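Local structure of Lpg2148(MvcA) (Legionella pneumophila subsp. pneumophila str. Philadelphia 1, 6K11) at residues Gly32-Gln35 and Ala36-Ser39; Ala369-Ala372 and Met373-Leu377. The protein probably acts as a deamidase-related deubiquitinase, an effector through which the bacterium regulates the ubiquitin-conjugating enzyme UBE2N. All coordinates share one frame; numbering follows the deposited sequence.

Interaction 1: Gly32-Gln35 and Ala36-Ser39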
ATOM      1  N   GLY A  32     -18.309  -8.903  10.493  1.00 32.41           N
ATOM      2  CA  GLY A  32     -19.104  -9.779   9.646  1.00 32.73           C
ATOM      3  C   GLY A  32     -20.195  -9.038   8.893  1.00 33.90           C
ATOM      4  O   GLY A  32     -20.413  -9.281   7.704  1.00 30.53           O
ATOM      5  N   GLN A  33     -20.903  -8.129   9.573  1.00 31.80           N
ATOM      6  CA  GLN A  33     -21.909  -7.334   8.869  1.00 32.23           C
ATOM      7  C   GLN A  33     -21.276  -6.458   7.791  1.00 33.42           C
ATOM      8  O   GLN A  33     -21.840  -6.296   6.701  1.00 32.98           O
ATOM      9  CB  GLN A  33     -22.704  -6.475   9.868  1.00 31.98           C
ATOM     10  CG  GLN A  33     -23.601  -7.317  10.765  1.00 32.07           C
ATOM     11  CD  GLN A  33     -24.795  -6.526  11.324  1.00 40.79           C
ATOM     12  OE1 GLN A  33     -24.818  -5.298  11.287  1.00 34.30           O
ATOM     13  NE2 GLN A  33     -25.785  -7.241  11.841  1.00 40.44           N
ATOM     14  N   MET A  34     -20.107  -5.873   8.066  1.00 32.12           N
ATOM     15  CA  MET A  34     -19.521  -5.007   7.044  1.00 33.22           C
ATOM     16  C   MET A  34     -19.005  -5.822   5.854  1.00 36.99           C
ATOM     17  O   MET A  34     -19.052  -5.339   4.713  1.00 36.38           O
ATOM     18  CB  MET A  34     -18.412  -4.136   7.645  1.00 39.85           C
ATOM     19  CG  MET A  34     -18.909  -3.037   8.639  1.00 38.75           C
ATOM     20  SD  MET A  34     -20.377  -2.054   8.110  1.00 40.05           S
ATOM     21  CE  MET A  34     -19.716  -1.095   6.757  1.00 40.82           C
ATOM     22  N   GLN A  35     -18.542  -7.059   6.095  1.00 33.42           N
ATOM     23  CA  GLN A  35     -18.178  -7.960   4.996  1.00 35.64           C
ATOM     24  C   GLN A  35     -19.393  -8.279   4.124  1.00 37.29           C
ATOM     25  O   GLN A  35     -19.315  -8.236   2.891  1.00 36.52           O
ATOM     26  CB  GLN A  35     -17.561  -9.254   5.548  1.00 32.96           C
ATOM     27  CG  GLN A  35     -16.143  -9.075   6.134  1.00 35.14           C
ATOM     28  CD  GLN A  35     -15.653 -10.259   6.982  1.00 38.04           C
ATOM     29  OE1 GLN A  35     -16.443 -11.017   7.567  1.00 35.29           O
ATOM     30  NE2 GLN A  35     -14.329 -10.422   7.040  1.00 37.56           N
ATOM     31  N   ALA A  36     -20.527  -8.609   4.753  1.00 34.29           N
ATOM     32  CA  ALA A  36     -21.764  -8.838   3.998  1.00 37.32           C
ATOM     33  C   ALA A  36     -22.116  -7.640   3.121  1.00 39.20           C
ATOM     34  O   ALA A  36     -22.377  -7.788   1.918  1.00 39.20           O
ATOM     35  CB  ALA A  36     -22.911  -9.156   4.960  1.00 36.92           C
ATOM     36  N   GLU A  37     -22.116  -6.436   3.705  1.00 36.26           N
ATOM     37  CA  GLU A  37     -22.536  -5.255   2.949  1.00 39.36           C
ATOM     38  C   GLU A  37     -21.577  -4.953   1.801  1.00 42.02           C
ATOM     39  O   GLU A  37     -22.011  -4.497   0.734  1.00 38.88           O
ATOM     40  CB  GLU A  37     -22.699  -4.060   3.904  1.00 39.47           C
ATOM     41  CG  GLU A  37     -23.906  -4.253   4.871  1.00 38.10           C
ATOM     42  CD  GLU A  37     -24.011  -3.208   5.984  1.00 38.44           C
ATOM     43  OE1 GLU A  37     -23.474  -2.090   5.828  1.00 37.60           O
ATOM     44  OE2 GLU A  37     -24.639  -3.520   7.022  1.00 36.69           O
ATOM     45  N   ARG A  38     -20.288  -5.260   1.969  1.00 38.79           N
ATOM     46  CA  ARG A  38     -19.344  -5.106   0.865  1.00 43.64           C
ATOM     47  C   ARG A  38     -19.603  -6.124  -0.247  1.00 42.44           C
ATOM     48  O   ARG A  38     -19.291  -5.851  -1.411  1.00 43.89           O
ATOM     49  CB  ARG A  38     -17.907  -5.222   1.382  1.00 44.56           C
ATOM     50  CG  ARG A  38     -16.852  -4.943   0.321  1.00 52.52           C
ATOM     51  CD  ARG A  38     -15.414  -5.114   0.824  1.00 56.57           C
ATOM     52  NE  ARG A  38     -15.264  -4.786   2.242  1.00 69.94           N
ATOM     53  CZ  ARG A  38     -14.790  -5.617   3.173  1.00 68.13           C
ATOM     54  NH1 ARG A  38     -14.697  -5.211   4.434  1.00 66.41           N
ATOM     55  NH2 ARG A  38     -14.411  -6.852   2.852  1.00 67.58           N
ATOM     56  N   SER A  39     -20.179  -7.285   0.083  1.00 41.37           N
ATOM     57  CA  SER A  39     -20.466  -8.332  -0.896  1.00 42.92           C
ATOM     58  C   SER A  39     -21.781  -8.139  -1.655  1.00 48.27           C
ATOM     59  O   SER A  39     -21.909  -8.657  -2.773  1.00 45.36           O
ATOM     60  CB  SER A  39     -20.501  -9.705  -0.210  1.00 44.00           C
ATOM     61  OG  SER A  39     -19.204 -10.107   0.193  1.00 49.37           O
TER
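Ala-36 and Glu-37 lean back on the carbonyls of Gly-32 and Gln-33, one turn earlier in the same alpha-helix, and this stretch shows how a short helix can be tightly packed on one side and loosely packed on the other. The backbone ladder is common to the whole turn. The amide of Ala-36 meets Gly-32 O at 3.0 Å in a nearly straight bond (168°), and Glu-37 N repeats this bond with Gln-33 O. The ladder weakens at the C-terminal end: Ser-39 N reaches Gln-35 O at 3.1 Å, but with a bent, weak bond (135°).

The tight side is formed by buried Gly-32, Gln-35, Ala-36 and Ser-39, with the Ala-36 methyl, CB, 3.5 Å from Gln-33 O. Toward solvent, exposed Met-34 and Arg-38 make looser contacts. The twice-bent Met-34 chain crosses that of Glu-37, its SD lying 3.8 Å from Glu-37 OE1, a van der Waals approach only. Arg-38 starts out extended and then bends at chi3, turning its guanidinium back so that Gln-35 CA sits 4.2 Å above one face, toward the rim. Partly exposed Glu-37 is the exception on this side: its first torsion (-68°) steers CG back to within 3.4 Å of Gln-33 O, and its OE2 is hydrogen-bonded to His-376 of helix 358-381.

The buried side faces two neighbours. Gln-35 touches Val-60 and Met-64 of helix 49-64 as well as Met-373, whereas Ala-36 packs on Leu-377, so helix 28-39 lies against both helix 49-64 and the C-terminal helix 358-381.

Interaction 2: Ala369-Ala372 and Met373-Leu377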
ATOM      1  N   ALA A 369     -17.610 -13.873  13.114  1.00 27.97           N
ATOM      2  CA  ALA A 369     -17.688 -12.986  11.954  1.00 30.45           C
ATOM      3  C   ALA A 369     -18.368 -13.678  10.778  1.00 33.11           C
ATOM      4  O   ALA A 369     -19.149 -13.056  10.045  1.00 31.45           O
ATOM      5  CB  ALA A 369     -16.287 -12.503  11.550  1.00 29.29           C
ATOM      6  N   LYS A 370     -18.086 -14.967  10.584  1.00 29.62           N
ATOM      7  CA  LYS A 370     -18.731 -15.711   9.497  1.00 31.25           C
ATOM      8  C   LYS A 370     -20.237 -15.833   9.726  1.00 29.06           C
ATOM      9  O   LYS A 370     -21.038 -15.628   8.806  1.00 34.89           O
ATOM     10  CB  LYS A 370     -18.088 -17.095   9.371  1.00 30.84           C
ATOM     11  CG  LYS A 370     -18.714 -17.996   8.277  1.00 33.64           C
ATOM     12  CD  LYS A 370     -17.852 -19.248   8.057  1.00 33.66           C
ATOM     13  CE  LYS A 370     -18.183 -19.943   6.733  1.00 41.91           C
ATOM     14  NZ  LYS A 370     -17.290 -21.117   6.456  1.00 40.75           N
ATOM     15  N   LEU A 371     -20.639 -16.187  10.945  1.00 33.75           N
ATOM     16  CA  LEU A 371     -22.059 -16.253  11.263  1.00 35.80           C
ATOM     17  C   LEU A 371     -22.741 -14.908  11.026  1.00 37.37           C
ATOM     18  O   LEU A 371     -23.814 -14.841  10.411  1.00 35.82           O
ATOM     19  CB  LEU A 371     -22.233 -16.706  12.708  1.00 36.72           C
ATOM     20  CG  LEU A 371     -23.688 -16.688  13.159  1.00 44.07           C
ATOM     21  CD1 LEU A 371     -24.458 -17.792  12.425  1.00 44.51           C
ATOM     22  CD2 LEU A 371     -23.798 -16.835  14.665  1.00 50.47           C
ATOM     23  N   ALA A 372     -22.133 -13.821  11.508  1.00 36.26           N
ATOM     24  CA  ALA A 372     -22.729 -12.498  11.323  1.00 36.26           C
ATOM     25  C   ALA A 372     -22.832 -12.141   9.845  1.00 37.09           C
ATOM     26  O   ALA A 372     -23.848 -11.585   9.391  1.00 34.74           O
ATOM     27  CB  ALA A 372     -21.915 -11.444  12.075  1.00 34.07           C
ATOM     28  N   MET A 373     -21.783 -12.434   9.080  1.00 34.71           N
ATOM     29  CA  MET A 373     -21.818 -12.179   7.643  1.00 33.80           C
ATOM     30  C   MET A 373     -22.955 -12.952   6.981  1.00 35.12           C
ATOM     31  O   MET A 373     -23.721 -12.391   6.181  1.00 35.73           O
ATOM     32  CB  MET A 373     -20.467 -12.550   7.010  1.00 34.49           C
ATOM     33  CG  MET A 373     -20.382 -12.269   5.504  1.00 34.32           C
ATOM     34  SD  MET A 373     -18.837 -12.791   4.684  1.00 26.32           S
ATOM     35  CE  MET A 373     -19.281 -12.482   2.970  1.00 42.15           C
ATOM     36  N   THR A 374     -23.086 -14.241   7.307  1.00 34.24           N
ATOM     37  CA  THR A 374     -24.084 -15.081   6.649  1.00 36.01           C
ATOM     38  C   THR A 374     -25.499 -14.631   7.002  1.00 38.32           C
ATOM     39  O   THR A 374     -26.363 -14.497   6.127  1.00 38.73           O
ATOM     40  CB  THR A 374     -23.882 -16.543   7.046  1.00 38.53           C
ATOM     41  OG1 THR A 374     -22.538 -16.945   6.736  1.00 36.53           O
ATOM     42  CG2 THR A 374     -24.857 -17.431   6.291  1.00 40.74           C
ATOM     43  N   GLU A 375     -25.755 -14.393   8.291  1.00 39.10           N
ATOM     44  CA  GLU A 375     -27.091 -13.972   8.701  1.00 39.26           C
ATOM     45  C   GLU A 375     -27.438 -12.601   8.123  1.00 38.93           C
ATOM     46  O   GLU A 375     -28.572 -12.375   7.684  1.00 36.32           O
ATOM     47  CB  GLU A 375     -27.187 -13.994  10.229  1.00 41.67           C
ATOM     48  CG  GLU A 375     -26.991 -15.406  10.797  1.00 46.96           C
ATOM     49  CD  GLU A 375     -27.183 -15.511  12.309  1.00 56.03           C
ATOM     50  OE1 GLU A 375     -27.471 -16.634  12.800  1.00 57.87           O
ATOM     51  OE2 GLU A 375     -27.033 -14.480  13.010  1.00 60.17           O
ATOM     52  N   HIS A 376     -26.464 -11.686   8.073  1.00 35.28           N
ATOM     53  CA  HIS A 376     -26.728 -10.359   7.524  1.00 38.44           C
ATOM     54  C   HIS A 376     -27.021 -10.431   6.028  1.00 42.03           C
ATOM     55  O   HIS A 376     -27.920  -9.742   5.525  1.00 38.82           O
ATOM     56  CB  HIS A 376     -25.543  -9.431   7.813  1.00 37.25           C
ATOM     57  CG  HIS A 376     -25.876  -7.970   7.755  1.00 37.40           C
ATOM     58  ND1 HIS A 376     -26.996  -7.433   8.360  1.00 37.58           N
ATOM     59  CD2 HIS A 376     -25.239  -6.933   7.157  1.00 37.49           C
ATOM     60  CE1 HIS A 376     -27.028  -6.129   8.145  1.00 34.82           C
ATOM     61  NE2 HIS A 376     -25.976  -5.799   7.418  1.00 37.72           N
ATOM     62  N   LEU A 377     -26.278 -11.267   5.300  1.00 39.59           N
ATOM     63  CA  LEU A 377     -26.537 -11.440   3.873  1.00 42.12           C
ATOM     64  C   LEU A 377     -27.913 -12.059   3.633  1.00 40.95           C
ATOM     65  O   LEU A 377     -28.664 -11.610   2.754  1.00 40.83           O
ATOM     66  CB  LEU A 377     -25.431 -12.306   3.269  1.00 39.79           C
ATOM     67  CG  LEU A 377     -24.765 -11.920   1.954  1.00 50.89           C
ATOM     68  CD1 LEU A 377     -24.536 -10.426   1.837  1.00 46.32           C
ATOM     69  CD2 LEU A 377     -23.440 -12.681   1.863  1.00 47.42           C
TER
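Leu-371 lays its CD1 methyl against the carboxylate end of Glu-375, one turn further along the helix, with CD1 3.2 Å from OE1 and 3.6 Å from CD. The two chains meet at a slant rather than running side by side. Glu-375 holds CG beside its backbone N (chi1 -62°), which carries the extended chain back over the leucine; its CG passes 3.2 Å from Leu-371 O, the carbonyl that accepts the Glu-375 amide.

Thr-374 illustrates a different use of the same spacing. Its hydroxyl, OG1, lies beside the backbone N and gives its proton to Lys-370 O at 2.9 Å, while the amide of Thr-374 bonds to the same oxygen. The two donors arrive from opposite faces of the carbonyl plane, the hydroxyl standing 37° out of it, so the acceptor is gripped twice, and the hydroxyl bond helps to hold the threonine side chain in this rotamer. On the remaining sides of the helix the side chains begin close to the backbone but point elsewhere. Met-373 CB sits 3.3 Å from Ala-369 O before its extended chain runs out to Val-60 and Ser-39. His-376 CB lies 3.2 Å from Ala-372 O, and its ring leads away from this turn toward Glu-37 and Gln-33 of helix 28-39.

Taken together, the chemistry divides by residue: the threonine hydroxyl is satisfied within its own helix, the histidine looks to the neighbouring one, and the leucine covers part of the glutamate carboxylate by van der Waals contact without offering it a polar partner, both residues being exposed.

Interactions 1 and 2 lie on different helices, 28-39 and 358-381, yet their centres are only about 8 Å apart, and both helices also pack against helix 49-64. Each has a buried side (Gln-35 and Ala-36; Ala-372 and Met-373) and an exposed one, where Met-34 and Leu-371 lie beside charged chains. They meet directly: Gly-32 O packs on Met-373 CB and Ala-36 O on Leu-377 CD1, the polar meeting being Glu-37 with His-376. Interaction 1 reaches its helix end, where bonds weaken and the Ser-39 hydroxyl has a further, weakly bonded partner in Glu-56. Interaction 2, within a longer helix, has evenly short backbone bonds and a clear Thr-374 hydroxyl bond.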